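Side-chain contacts in citrate synthase (Thermotoga maritima, PDB 2P2W), which probably catalyses the condensation of oxaloacetate with acetyl-CoA and water to give citrate and free CoA in the tricarboxylic acid cycle: residues G79-L84 with K136-P141; F151-M154 with E158-E161; Q176-S181 with T330-E335; G208-G213 with K242-G247; E223-E228 with S281-Y286. All coordinates share one frame; numbering follows the deposited sequence.

Contact 1. Residues G79-L84 with K136-P141; sequences GILYHL and KELIRP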
# COMPACT_ATOMS: atom_id res chain seq x y z
N GLY A 79 -20.16 -11.94 9.45
CA GLY A 79 -20.22 -11.75 10.89
C GLY A 79 -19.53 -10.46 11.29
O GLY A 79 -20.02 -9.72 12.15
N ILE A 80 -18.38 -10.18 10.67
CA ILE A 80 -17.62 -8.98 10.95
C ILE A 80 -18.37 -7.73 10.50
O ILE A 80 -18.35 -6.71 11.19
CB ILE A 80 -16.25 -9.03 10.23
CG1 ILE A 80 -15.32 -10.00 10.96
CG2 ILE A 80 -15.64 -7.65 10.14
CD1 ILE A 80 -14.38 -10.76 10.05
N LEU A 81 -19.03 -7.81 9.35
CA LEU A 81 -19.78 -6.68 8.80
C LEU A 81 -20.74 -6.05 9.81
O LEU A 81 -20.76 -4.83 9.98
CB LEU A 81 -20.59 -7.13 7.58
CG LEU A 81 -21.53 -6.07 6.98
CD1 LEU A 81 -20.73 -4.93 6.39
CD2 LEU A 81 -22.42 -6.71 5.92
N TYR A 82 -21.52 -6.89 10.48
CA TYR A 82 -22.54 -6.40 11.41
C TYR A 82 -21.97 -5.85 12.73
O TYR A 82 -22.70 -5.45 13.63
CB TYR A 82 -23.56 -7.52 11.67
CG TYR A 82 -24.54 -7.58 10.54
CD1 TYR A 82 -25.53 -6.62 10.43
CD2 TYR A 82 -24.44 -8.58 9.57
CE1 TYR A 82 -26.41 -6.63 9.35
CE2 TYR A 82 -25.32 -8.61 8.49
CZ TYR A 82 -26.31 -7.64 8.39
OH TYR A 82 -27.18 -7.64 7.31
N HIS A 83 -20.62 -5.85 12.86
CA HIS A 83 -20.00 -5.29 14.06
C HIS A 83 -19.13 -4.06 13.71
O HIS A 83 -18.40 -3.53 14.54
CB HIS A 83 -19.13 -6.36 14.74
CG HIS A 83 -20.00 -7.47 15.31
ND1 HIS A 83 -20.20 -8.65 14.66
CD2 HIS A 83 -20.69 -7.51 16.53
CE1 HIS A 83 -21.03 -9.36 15.47
NE2 HIS A 83 -21.34 -8.70 16.59
N LEU A 84 -19.19 -3.66 12.42
CA LEU A 84 -18.40 -2.49 11.97
C LEU A 84 -19.19 -1.19 12.16
O LEU A 84 -20.41 -1.17 12.20
CB LEU A 84 -18.15 -2.62 10.47
CG LEU A 84 -17.17 -3.71 10.02
CD1 LEU A 84 -17.07 -3.72 8.50
CD2 LEU A 84 -15.74 -3.49 10.55
N LYS A 136 -30.75 -1.50 5.97
CA LYS A 136 -31.60 -2.23 5.04
C LYS A 136 -31.19 -3.69 4.95
O LYS A 136 -30.05 -4.04 5.26
CB LYS A 136 -31.52 -1.60 3.64
CG LYS A 136 -32.08 -0.20 3.55
CD LYS A 136 -32.22 0.22 2.10
CE LYS A 136 -33.05 1.48 1.96
NZ LYS A 136 -33.62 1.61 0.59
N GLU A 137 -32.12 -4.54 4.53
CA GLU A 137 -31.82 -5.96 4.40
C GLU A 137 -30.85 -6.16 3.24
O GLU A 137 -30.94 -5.47 2.22
CB GLU A 137 -33.10 -6.76 4.12
CG GLU A 137 -34.08 -6.81 5.29
CD GLU A 137 -33.45 -7.37 6.56
OE1 GLU A 137 -33.28 -8.61 6.64
OE2 GLU A 137 -33.12 -6.58 7.47
N LEU A 138 -29.92 -7.09 3.39
CA LEU A 138 -28.95 -7.36 2.34
C LEU A 138 -29.67 -7.94 1.13
O LEU A 138 -30.69 -8.62 1.26
CB LEU A 138 -27.90 -8.37 2.81
CG LEU A 138 -27.01 -8.00 4.00
CD1 LEU A 138 -26.06 -9.15 4.31
CD2 LEU A 138 -26.22 -6.74 3.69
N ILE A 139 -29.14 -7.65 -0.05
CA ILE A 139 -29.69 -8.20 -1.29
C ILE A 139 -28.56 -9.05 -1.85
O ILE A 139 -27.55 -8.53 -2.32
CB ILE A 139 -30.07 -7.09 -2.29
CG1 ILE A 139 -31.26 -6.29 -1.74
CG2 ILE A 139 -30.42 -7.71 -3.64
CD1 ILE A 139 -31.67 -5.10 -2.60
N ARG A 140 -28.73 -10.36 -1.76
CA ARG A 140 -27.71 -11.32 -2.20
C ARG A 140 -27.43 -11.22 -3.71
O ARG A 140 -28.28 -10.84 -4.50
CB ARG A 140 -28.20 -12.73 -1.86
CG ARG A 140 -28.55 -12.88 -0.38
CD ARG A 140 -27.29 -13.06 0.49
NE ARG A 140 -27.65 -13.07 1.91
CZ ARG A 140 -26.69 -13.43 2.78
NH1 ARG A 140 -25.49 -13.76 2.35
NH2 ARG A 140 -26.96 -13.45 4.09
N PRO A 141 -26.19 -11.57 -4.10
CA PRO A 141 -25.81 -11.52 -5.52
C PRO A 141 -26.71 -12.46 -6.32
O PRO A 141 -27.04 -13.55 -5.85
CB PRO A 141 -24.36 -12.01 -5.50
CG PRO A 141 -23.88 -11.66 -4.12
CD PRO A 141 -25.07 -12.01 -3.26
O HOH W 1 -28.78 -4.95 7.39
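The phenol oxygen of Tyr82 presses against the branch point of Leu138, and this is the tight part of the contact: Tyr82 OH stands 3.3 Å from Leu138 CG and 3.5 Å from Leu138 CD1. The two side chains approach from opposite directions, so the end of the phenol meets the forked end of the leucine. With CG anti to the carbonyl carbon (chi1 -81°), Tyr82 sends its ring out from the turn to the 136-141 loop. The apolar touches are slacker: Tyr82 CE2 to Leu138 CD1 at 4.3 Å and Leu81 CD2 to Leu138 CD2 at 4.4 Å, although Leu81 itself is buried.

The looser, wetter side lies next to the hydroxyl. There a water sits at the edge of the Tyr82 ring, in its plane, 3.1 Å from Tyr82 OH, and donates a hydrogen bond of 2.6 Å to Lys136 O. The same oxygen thus lies against leucine carbons and is joined to the loop backbone through water. Tyr82 also meets the ring of Tyr132 nearly at right angles, and His83 stacks on His83 of the second subunit.

The arrangement belongs to a helix end closed by a type I beta turn, Leu81 to Leu84, which borders the subunit interface of a largely helical citrate synthase dimer; Ile80, His83 and Leu84 reach that interface.

Contact 2. Residues F151-M154 with E158-E161; sequences FYYM and ERNE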
# COMPACT_ATOMS: atom_id res chain seq x y z
N PHE A 151 -24.40 -5.43 -9.49
CA PHE A 151 -23.96 -4.44 -8.52
C PHE A 151 -25.10 -3.46 -8.28
O PHE A 151 -25.45 -3.16 -7.14
CB PHE A 151 -22.73 -3.69 -9.03
CG PHE A 151 -22.32 -2.54 -8.16
CD1 PHE A 151 -22.23 -2.69 -6.78
CD2 PHE A 151 -22.01 -1.30 -8.71
CE1 PHE A 151 -21.85 -1.63 -5.96
CE2 PHE A 151 -21.63 -0.23 -7.90
CZ PHE A 151 -21.54 -0.40 -6.52
N TYR A 152 -25.69 -2.98 -9.37
CA TYR A 152 -26.78 -2.03 -9.28
C TYR A 152 -27.96 -2.63 -8.52
O TYR A 152 -28.61 -1.95 -7.72
CB TYR A 152 -27.22 -1.61 -10.68
CG TYR A 152 -28.06 -0.36 -10.72
CD1 TYR A 152 -27.46 0.90 -10.79
CD2 TYR A 152 -29.45 -0.43 -10.66
CE1 TYR A 152 -28.24 2.06 -10.83
CE2 TYR A 152 -30.23 0.71 -10.69
CZ TYR A 152 -29.63 1.96 -10.77
OH TYR A 152 -30.41 3.08 -10.82
N TYR A 153 -28.23 -3.91 -8.75
CA TYR A 153 -29.34 -4.57 -8.08
C TYR A 153 -29.09 -4.80 -6.58
O TYR A 153 -30.01 -4.65 -5.78
CB TYR A 153 -29.67 -5.90 -8.77
CG TYR A 153 -31.04 -6.42 -8.39
CD1 TYR A 153 -32.18 -6.01 -9.09
CD2 TYR A 153 -31.21 -7.28 -7.30
CE1 TYR A 153 -33.45 -6.43 -8.71
CE2 TYR A 153 -32.48 -7.71 -6.92
CZ TYR A 153 -33.59 -7.28 -7.62
OH TYR A 153 -34.86 -7.68 -7.24
N MET A 154 -27.87 -5.16 -6.21
CA MET A 154 -27.55 -5.38 -4.80
C MET A 154 -27.59 -4.05 -4.06
O MET A 154 -27.77 -4.02 -2.84
CB MET A 154 -26.16 -6.01 -4.63
CG MET A 154 -26.03 -7.43 -5.17
SD MET A 154 -24.43 -8.14 -4.70
CE MET A 154 -23.29 -6.90 -5.34
N GLU A 158 -33.21 -2.91 -7.89
CA GLU A 158 -33.94 -2.66 -9.13
C GLU A 158 -32.98 -2.59 -10.32
O GLU A 158 -31.77 -2.43 -10.15
CB GLU A 158 -34.74 -1.36 -9.02
CG GLU A 158 -33.90 -0.15 -8.66
CD GLU A 158 -34.74 1.05 -8.28
OE1 GLU A 158 -35.99 0.94 -8.27
OE2 GLU A 158 -34.16 2.12 -7.98
N ARG A 159 -33.53 -2.74 -11.52
CA ARG A 159 -32.73 -2.68 -12.74
C ARG A 159 -33.17 -1.52 -13.61
O ARG A 159 -34.37 -1.29 -13.80
CB ARG A 159 -32.81 -3.99 -13.51
CG ARG A 159 -31.87 -5.05 -12.96
CD ARG A 159 -31.55 -6.10 -14.00
NE ARG A 159 -32.62 -7.07 -14.16
CZ ARG A 159 -32.65 -7.98 -15.13
NH1 ARG A 159 -31.66 -8.03 -16.02
NH2 ARG A 159 -33.65 -8.85 -15.21
N ASN A 160 -32.20 -0.79 -14.15
CA ASN A 160 -32.47 0.38 -14.97
C ASN A 160 -31.51 0.48 -16.15
O ASN A 160 -30.39 -0.03 -16.10
CB ASN A 160 -32.37 1.62 -14.08
CG ASN A 160 -32.68 2.90 -14.83
OD1 ASN A 160 -31.99 3.25 -15.78
ND2 ASN A 160 -33.73 3.60 -14.40
N GLU A 161 -31.95 1.16 -17.21
CA GLU A 161 -31.15 1.36 -18.41
C GLU A 161 -29.86 2.12 -18.12
O GLU A 161 -28.87 2.00 -18.85
CB GLU A 161 -31.97 2.11 -19.46
CG GLU A 161 -31.23 2.39 -20.75
CD GLU A 161 -31.96 3.39 -21.63
OE1 GLU A 161 -32.56 4.34 -21.07
OE2 GLU A 161 -31.92 3.24 -22.87
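Tyr152 and Tyr153 both bring their rings up to the backbone of Glu158, Tyr152 by its edge, and most of the contact is of this ring-to-backbone kind. Glu158 O lies in the plane of the Tyr152 ring, 3.1 Å from Tyr152 CD2, where the weakly positive ring hydrogens probably offer the carbonyl some electrostatic compensation. This matters because Glu158 O is buried here without a hydrogen-bond partner, as is Asn160 N. Tyr153 meets the other end of the same residue: its CD1 is 3.5 Å from Glu158 N. Neighbouring positions on the helix, with CG anti to the backbone N in both (chi1 -163°), thus deliver two rings to one residue.

Side-chain packing is lighter. Arg159 CG approaches Tyr153 CD1 at 4.0 Å, and Tyr152 OH reaches Asn160 CB at 4.1 Å, the ring and amide planes turned 48° apart. The polar end of Asn160 is engaged beyond the contact, its OD1 accepting a bond from Lys162 N as a cap on the following helix. Were Tyr152 cut back to an alanine, the buried Glu158 O would probably lose the ring edge that faces it, and a gap would open beside it.

Tyr152 also meets Phe156 edge-to-face, and Tyr153 receives Arg142 in a cation-pi contact; the whole lies at the surface, where the chain leaves helix 147-156 and runs to helix 163-173.

Contact 3. Residues Q176-S181 with T330-E335; sequences QDINAS and TAHVIE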
# COMPACT_ATOMS: atom_id res chain seq x y z
N GLN A 176 -4.73 2.21 -16.75
CA GLN A 176 -4.00 3.33 -17.32
C GLN A 176 -2.52 3.42 -16.95
O GLN A 176 -2.08 4.34 -16.25
CB GLN A 176 -4.67 4.68 -17.03
CG GLN A 176 -3.99 5.79 -17.85
CD GLN A 176 -4.86 7.01 -18.07
OE1 GLN A 176 -5.66 7.06 -19.00
NE2 GLN A 176 -4.71 8.00 -17.20
N ASP A 177 -1.75 2.45 -17.43
CA ASP A 177 -0.31 2.44 -17.22
C ASP A 177 0.12 2.48 -15.75
O ASP A 177 -0.56 1.95 -14.88
CB ASP A 177 0.31 3.61 -18.01
CG ASP A 177 1.78 3.40 -18.33
OD1 ASP A 177 2.14 2.31 -18.81
OD2 ASP A 177 2.56 4.34 -18.10
N ILE A 178 1.26 3.12 -15.48
CA ILE A 178 1.78 3.17 -14.12
C ILE A 178 1.41 4.41 -13.31
O ILE A 178 2.28 5.20 -12.93
CB ILE A 178 3.31 2.99 -14.13
CG1 ILE A 178 3.72 1.96 -15.18
CG2 ILE A 178 3.78 2.53 -12.76
CD1 ILE A 178 3.09 0.57 -14.99
N ASN A 179 0.12 4.56 -13.04
CA ASN A 179 -0.37 5.68 -12.25
C ASN A 179 0.02 5.38 -10.80
O ASN A 179 0.49 4.29 -10.49
CB ASN A 179 -1.88 5.80 -12.41
CG ASN A 179 -2.59 4.49 -12.18
OD1 ASN A 179 -2.86 4.10 -11.05
ND2 ASN A 179 -2.88 3.78 -13.27
N ALA A 180 -0.19 6.35 -9.91
CA ALA A 180 0.18 6.17 -8.51
C ALA A 180 -0.33 4.90 -7.82
O ALA A 180 0.43 4.23 -7.13
CB ALA A 180 -0.24 7.40 -7.70
N SER A 181 -1.60 4.56 -8.00
CA SER A 181 -2.14 3.37 -7.35
C SER A 181 -1.58 2.08 -7.97
O SER A 181 -1.26 1.13 -7.25
CB SER A 181 -3.68 3.36 -7.37
OG SER A 181 -4.21 3.32 -8.69
N THR A 330 -4.32 -5.70 -10.87
CA THR A 330 -3.96 -7.11 -10.87
C THR A 330 -3.26 -7.55 -12.16
O THR A 330 -2.33 -8.36 -12.11
CB THR A 330 -5.19 -8.02 -10.59
OG1 THR A 330 -6.21 -7.76 -11.56
CG2 THR A 330 -5.75 -7.75 -9.20
N ALA A 331 -3.70 -7.03 -13.30
CA ALA A 331 -3.08 -7.37 -14.58
C ALA A 331 -1.60 -6.99 -14.52
O ALA A 331 -0.72 -7.76 -14.92
CB ALA A 331 -3.78 -6.64 -15.72
N HIS A 332 -1.32 -5.79 -14.02
CA HIS A 332 0.05 -5.30 -13.89
C HIS A 332 0.87 -6.13 -12.91
O HIS A 332 2.01 -6.49 -13.21
CB HIS A 332 0.05 -3.83 -13.48
CG HIS A 332 -0.03 -2.89 -14.64
ND1 HIS A 332 1.06 -2.59 -15.43
CD2 HIS A 332 -1.08 -2.22 -15.17
CE1 HIS A 332 0.69 -1.78 -16.41
NE2 HIS A 332 -0.61 -1.55 -16.27
N VAL A 333 0.31 -6.42 -11.74
CA VAL A 333 1.03 -7.22 -10.75
C VAL A 333 1.46 -8.55 -11.38
O VAL A 333 2.62 -8.94 -11.31
CB VAL A 333 0.15 -7.50 -9.50
CG1 VAL A 333 0.81 -8.54 -8.61
CG2 VAL A 333 -0.05 -6.20 -8.72
N ILE A 334 0.50 -9.22 -12.02
CA ILE A 334 0.76 -10.51 -12.67
C ILE A 334 1.88 -10.41 -13.71
O ILE A 334 2.80 -11.22 -13.72
CB ILE A 334 -0.51 -11.03 -13.38
CG1 ILE A 334 -1.59 -11.38 -12.35
CG2 ILE A 334 -0.17 -12.25 -14.23
CD1 ILE A 334 -2.97 -11.56 -12.93
N GLU A 335 1.78 -9.42 -14.59
CA GLU A 335 2.78 -9.21 -15.62
C GLU A 335 4.15 -8.92 -15.01
O GLU A 335 5.14 -9.57 -15.36
CB GLU A 335 2.38 -8.04 -16.53
CG GLU A 335 3.34 -7.79 -17.69
CD GLU A 335 2.95 -6.57 -18.51
OE1 GLU A 335 2.98 -5.45 -17.96
OE2 GLU A 335 2.61 -6.73 -19.71
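His332 and Ile178 meet through the imidazole, whose course begins at CB, directed from helix 317-337 toward the 176-181 segment. From there chi1 (-87°) and chi2 (-78°) set the ring obliquely to the loop. ND1 comes within 3.8 Å of Ile178 CD1, and CE1 approaches the same methyl more closely, at 3.6 Å. The isoleucine reaches it with CG1 beside its own backbone N and CD1 swung round to the imidazole. The second ring nitrogen, NE2, is 3.8 Å from Asp177 O, beyond hydrogen-bonding range. It bonds instead to the carboxylate of Glu175, whose OE2 is also bonded to Asp177 N, so one acidic oxygen ties the histidine to the loop. A leucine at the place of His332 would probably leave that carboxylate oxygen without its imidazole mate and weaken the link between helix and loop.

The loop has its own bracing: Asn179 ND2 donates to Gln176 O at 3.1 Å, with an N-H...O angle of 165°, but from above the carbonyl plane. Asn179 is also the N-cap of helix 180-189, its OD1 bonded to Thr182 N.

Asp177 turns its carboxylate away to Thr346 and Ser347 of the second subunit. The contact is buried between helix 317-337 and the start of helix 180-189, whose Phe183 and Leu186 pack on Ile178, with the partner subunit closing over the loop.

Contact 4. Residues G208-G213 with K242-G247; sequences GPLHGG and KRKIMG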
# COMPACT_ATOMS: atom_id res chain seq x y z
N GLY A 208 -6.28 9.03 -2.30
CA GLY A 208 -5.75 10.38 -2.21
C GLY A 208 -6.40 11.41 -3.12
O GLY A 208 -6.77 11.09 -4.26
N PRO A 209 -6.56 12.66 -2.66
CA PRO A 209 -7.17 13.77 -3.39
C PRO A 209 -6.38 14.14 -4.66
O PRO A 209 -6.90 14.73 -5.60
CB PRO A 209 -7.25 14.98 -2.46
CG PRO A 209 -6.30 14.72 -1.30
CD PRO A 209 -6.19 13.13 -1.32
N LEU A 210 -5.08 13.81 -4.64
CA LEU A 210 -4.24 14.07 -5.82
C LEU A 210 -4.27 12.90 -6.81
O LEU A 210 -3.54 12.84 -7.79
CB LEU A 210 -2.80 14.31 -5.35
CG LEU A 210 -2.63 15.63 -4.59
CD1 LEU A 210 -1.16 16.04 -4.46
CD2 LEU A 210 -3.35 16.79 -5.28
N HIS A 211 -5.13 11.91 -6.49
CA HIS A 211 -5.30 10.77 -7.38
C HIS A 211 -6.79 10.47 -7.59
O HIS A 211 -7.57 11.33 -7.97
CB HIS A 211 -4.60 9.56 -6.76
CG HIS A 211 -4.45 8.44 -7.76
ND1 HIS A 211 -4.74 8.55 -9.08
CD2 HIS A 211 -3.93 7.15 -7.53
CE1 HIS A 211 -4.41 7.36 -9.63
NE2 HIS A 211 -3.92 6.51 -8.73
N GLY A 212 -7.21 9.22 -7.34
CA GLY A 212 -8.63 8.92 -7.57
C GLY A 212 -9.58 9.75 -6.67
O GLY A 212 -10.71 10.06 -7.02
N GLY A 213 -9.09 10.07 -5.48
CA GLY A 213 -9.88 10.81 -4.51
C GLY A 213 -10.36 12.17 -5.01
O GLY A 213 -11.26 12.77 -4.42
N LYS A 242 -2.82 29.51 -5.40
CA LYS A 242 -2.08 28.32 -5.80
C LYS A 242 -2.83 27.09 -5.30
O LYS A 242 -2.24 26.12 -4.83
CB LYS A 242 -0.66 28.34 -5.22
CG LYS A 242 0.22 29.46 -5.78
CD LYS A 242 1.64 29.37 -5.24
CE LYS A 242 2.56 30.38 -5.93
NZ LYS A 242 3.99 29.98 -5.82
N ARG A 243 -4.16 27.15 -5.41
CA ARG A 243 -5.01 26.04 -4.99
C ARG A 243 -5.20 25.10 -6.17
O ARG A 243 -5.46 25.54 -7.29
CB ARG A 243 -6.38 26.57 -4.53
CG ARG A 243 -7.39 25.48 -4.20
CD ARG A 243 -8.73 26.06 -3.75
NE ARG A 243 -9.78 25.05 -3.74
CZ ARG A 243 -11.04 25.28 -3.37
NH1 ARG A 243 -11.41 26.49 -2.98
NH2 ARG A 243 -11.93 24.30 -3.40
N LYS A 244 -5.06 23.81 -5.92
CA LYS A 244 -5.20 22.81 -6.97
C LYS A 244 -6.66 22.70 -7.41
O LYS A 244 -7.54 22.47 -6.58
CB LYS A 244 -4.70 21.45 -6.47
CG LYS A 244 -5.27 20.25 -7.20
CD LYS A 244 -4.66 20.04 -8.57
CE LYS A 244 -5.00 18.66 -9.12
NZ LYS A 244 -3.81 17.97 -9.71
N ILE A 245 -6.91 22.88 -8.70
CA ILE A 245 -8.27 22.76 -9.23
C ILE A 245 -8.54 21.28 -9.49
O ILE A 245 -7.97 20.69 -10.41
CB ILE A 245 -8.43 23.56 -10.54
CG1 ILE A 245 -8.16 25.05 -10.28
CG2 ILE A 245 -9.84 23.37 -11.10
CD1 ILE A 245 -8.19 25.91 -11.53
N MET A 246 -9.41 20.69 -8.68
CA MET A 246 -9.74 19.27 -8.80
C MET A 246 -10.42 18.94 -10.13
O MET A 246 -11.20 19.73 -10.65
CB MET A 246 -10.65 18.86 -7.64
CG MET A 246 -10.00 18.95 -6.27
SD MET A 246 -8.78 17.62 -6.00
CE MET A 246 -7.82 18.33 -4.63
N GLY A 247 -10.11 17.77 -10.69
CA GLY A 247 -10.71 17.38 -11.95
C GLY A 247 -9.93 17.85 -13.16
O GLY A 247 -10.30 17.55 -14.29
O HOH W 2 -2.38 15.11 -8.97
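The backbones come nearest at Pro209 and Met246, CA to CA 8.1 Å, between two loops without regular structure. The first loop folds into a type I beta turn from Gly208 to His211, closed by a 2.9 Å bond from His211 N to Gly208 O. The second is extended from Arg243 to Met246, leaving helix 231-241 through a Schellman motif with Lys242 as its C-prime residue, and it ends at Gly247, whose positive phi suits glycine.

Met246, bent at chi2 (-73°), brings its thioether against the turn. Both SD, at 3.5 Å, and CE lie by Pro209 O, and CE also touches Pro209 CB at 4.0 Å. Leu210 CD2 touches the aliphatic part of Lys244 at CG, 4.4 Å away.

At the lysine's end a water bridges the loops: it donates to Leu210 O at 2.8 Å and weakly accepts from Lys244 NZ. Apolar atoms and a solvated ammonium group thus share a light contact without a direct hydrogen bond. The Lys244 side chain is about 3 Å from a bound citrate, probably from the crystallisation liquor, and about 8 Å from that of His250, which is consistent with a lysine end turned to an anion beside the predicted active site.

Contact 5. Residues E223-E228 with S281-Y286; sequences EEIGSE and SKLEEY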
# COMPACT_ATOMS: atom_id res chain seq x y z
N GLU A 223 -20.00 22.86 -6.25
CA GLU A 223 -20.99 23.55 -5.44
C GLU A 223 -20.41 24.82 -4.84
O GLU A 223 -21.11 25.83 -4.69
CB GLU A 223 -21.53 22.59 -4.37
CG GLU A 223 -22.53 21.60 -4.99
CD GLU A 223 -22.72 20.31 -4.22
OE1 GLU A 223 -21.97 20.04 -3.27
OE2 GLU A 223 -23.63 19.54 -4.60
N GLU A 224 -19.12 24.79 -4.53
CA GLU A 224 -18.43 25.95 -3.97
C GLU A 224 -18.45 27.06 -5.02
O GLU A 224 -18.60 28.24 -4.69
CB GLU A 224 -16.99 25.59 -3.62
CG GLU A 224 -16.30 26.63 -2.76
CD GLU A 224 -14.80 26.38 -2.63
OE1 GLU A 224 -14.40 25.20 -2.54
OE2 GLU A 224 -14.04 27.37 -2.60
N ILE A 225 -18.27 26.68 -6.28
CA ILE A 225 -18.29 27.64 -7.37
C ILE A 225 -19.72 28.19 -7.47
O ILE A 225 -19.94 29.39 -7.68
CB ILE A 225 -17.89 26.99 -8.71
CG1 ILE A 225 -16.45 26.46 -8.62
CG2 ILE A 225 -18.01 28.00 -9.84
CD1 ILE A 225 -16.01 25.65 -9.82
N GLY A 226 -20.69 27.29 -7.32
CA GLY A 226 -22.09 27.69 -7.34
C GLY A 226 -22.81 27.75 -8.66
O GLY A 226 -23.91 27.22 -8.79
N SER A 227 -22.22 28.41 -9.65
CA SER A 227 -22.86 28.51 -10.96
C SER A 227 -21.87 28.90 -12.04
O SER A 227 -20.74 29.29 -11.75
CB SER A 227 -23.98 29.54 -10.93
OG SER A 227 -23.45 30.85 -10.95
N GLU A 228 -22.33 28.81 -13.28
CA GLU A 228 -21.52 29.16 -14.43
C GLU A 228 -21.07 30.61 -14.39
O GLU A 228 -20.02 30.95 -14.93
CB GLU A 228 -22.32 28.92 -15.72
CG GLU A 228 -22.87 27.52 -15.90
CD GLU A 228 -24.28 27.34 -15.32
OE1 GLU A 228 -24.48 27.61 -14.12
OE2 GLU A 228 -25.18 26.93 -16.08
N SER A 281 -18.93 21.84 -17.00
CA SER A 281 -18.75 22.13 -18.41
C SER A 281 -18.26 23.57 -18.59
O SER A 281 -17.39 23.84 -19.43
CB SER A 281 -20.07 21.93 -19.16
OG SER A 281 -19.86 21.95 -20.56
N LYS A 282 -18.80 24.48 -17.79
CA LYS A 282 -18.41 25.88 -17.87
C LYS A 282 -16.98 26.06 -17.37
O LYS A 282 -16.22 26.88 -17.89
CB LYS A 282 -19.35 26.75 -17.03
CG LYS A 282 -19.14 28.24 -17.20
CD LYS A 282 -19.39 28.68 -18.64
CE LYS A 282 -19.46 30.19 -18.75
NZ LYS A 282 -19.80 30.60 -20.14
N LEU A 283 -16.61 25.27 -16.36
CA LEU A 283 -15.27 25.34 -15.80
C LEU A 283 -14.26 24.93 -16.88
O LEU A 283 -13.22 25.56 -17.05
CB LEU A 283 -15.16 24.40 -14.59
CG LEU A 283 -13.85 24.39 -13.80
CD1 LEU A 283 -13.49 25.81 -13.34
CD2 LEU A 283 -14.02 23.46 -12.58
N GLU A 284 -14.59 23.87 -17.62
CA GLU A 284 -13.71 23.42 -18.69
C GLU A 284 -13.61 24.49 -19.76
O GLU A 284 -12.52 24.79 -20.25
CB GLU A 284 -14.25 22.13 -19.33
CG GLU A 284 -13.58 21.81 -20.65
CD GLU A 284 -14.12 20.55 -21.30
OE1 GLU A 284 -14.83 19.79 -20.61
OE2 GLU A 284 -13.84 20.34 -22.49
N GLU A 285 -14.75 25.06 -20.13
CA GLU A 285 -14.77 26.10 -21.16
C GLU A 285 -13.84 27.26 -20.81
O GLU A 285 -13.06 27.71 -21.64
CB GLU A 285 -16.18 26.66 -21.36
CG GLU A 285 -16.28 27.65 -22.52
CD GLU A 285 -17.60 28.40 -22.54
OE1 GLU A 285 -17.80 29.29 -21.68
OE2 GLU A 285 -18.45 28.11 -23.41
N TYR A 286 -13.93 27.74 -19.58
CA TYR A 286 -13.11 28.86 -19.16
C TYR A 286 -11.62 28.54 -19.09
O TYR A 286 -10.79 29.31 -19.58
CB TYR A 286 -13.58 29.38 -17.79
CG TYR A 286 -12.75 30.54 -17.30
CD1 TYR A 286 -13.07 31.85 -17.64
CD2 TYR A 286 -11.60 30.33 -16.54
CE1 TYR A 286 -12.27 32.92 -17.25
CE2 TYR A 286 -10.78 31.39 -16.14
CZ TYR A 286 -11.13 32.68 -16.50
OH TYR A 286 -10.33 33.73 -16.13
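Glu228 crosses Lys282 at about a right angle, and the two meet through their aliphatic parts instead of their charges. Glu228 CB rests 3.6 Å from Lys282 CG, and Glu228 CG lies 3.8 Å from Lys282 CB. Both chains are kinked at the second torsion. In Lys282, CG stands anti to the backbone N (chi1 -172°) and the bend at chi2 carries the rest of the chain past the glutamate backbone, so that CG also lies 3.6 Å from Glu228 O. Beyond this the chain is extended and brings NZ back to its own helix, where it forms a 2.8 Å salt bridge with Glu285 OE1, on the syn side of that carboxylate. In Glu228 the bend, at an unusual chi2 of 91°, leads the carboxylate away from Lys282, and OE1 pairs with Lys275 in another salt bridge. Each charge therefore has a mate of its own while the methylene groups pack.

The setting, within the largely helical citrate synthase fold, is helix 214-225 and the chain just past its end packing on helix 275-289; Gly226, whose backbone angles would jam a side chain against the preceding carbonyl, turns the chain so that Glu228 reaches the second helix.

Deeper in, Ile225 and Leu283 cross nearly perpendicularly, touching methyl to methyl at 4.0 Å between Ile225 CD1 and Leu283 CD2. Ile225 places CG1 beside its backbone N, with CD1 extended at the far end (chi2 174°). Phe234 and Val235 of helix 231-241 pack on Ile225 and Leu283 respectively.

Contacts 3 and 4 lie nearest the predicted active site. The side chains of Asp177 and Lys244 lie about 8 Å from that of His250 and about 7 and 3 Å, respectively, from a bound citrate; the side chain of Met246 is about 7 Å from that of Asp300. The two contacts meet where Ser181 OG and His211 NE2, 3.2 Å apart, probably hydrogen-bond. Contact 5 joins contact 4 through the 2.8 Å salt bridge between Arg243 NH2 and Glu224 OE1, and the two alternate along the chain. Contacts 1 and 2 form a separate pair, touching where Pro141 CG meets Met154 SD at 3.6 Å; contact 1 is centred about 31 Å from contact 3.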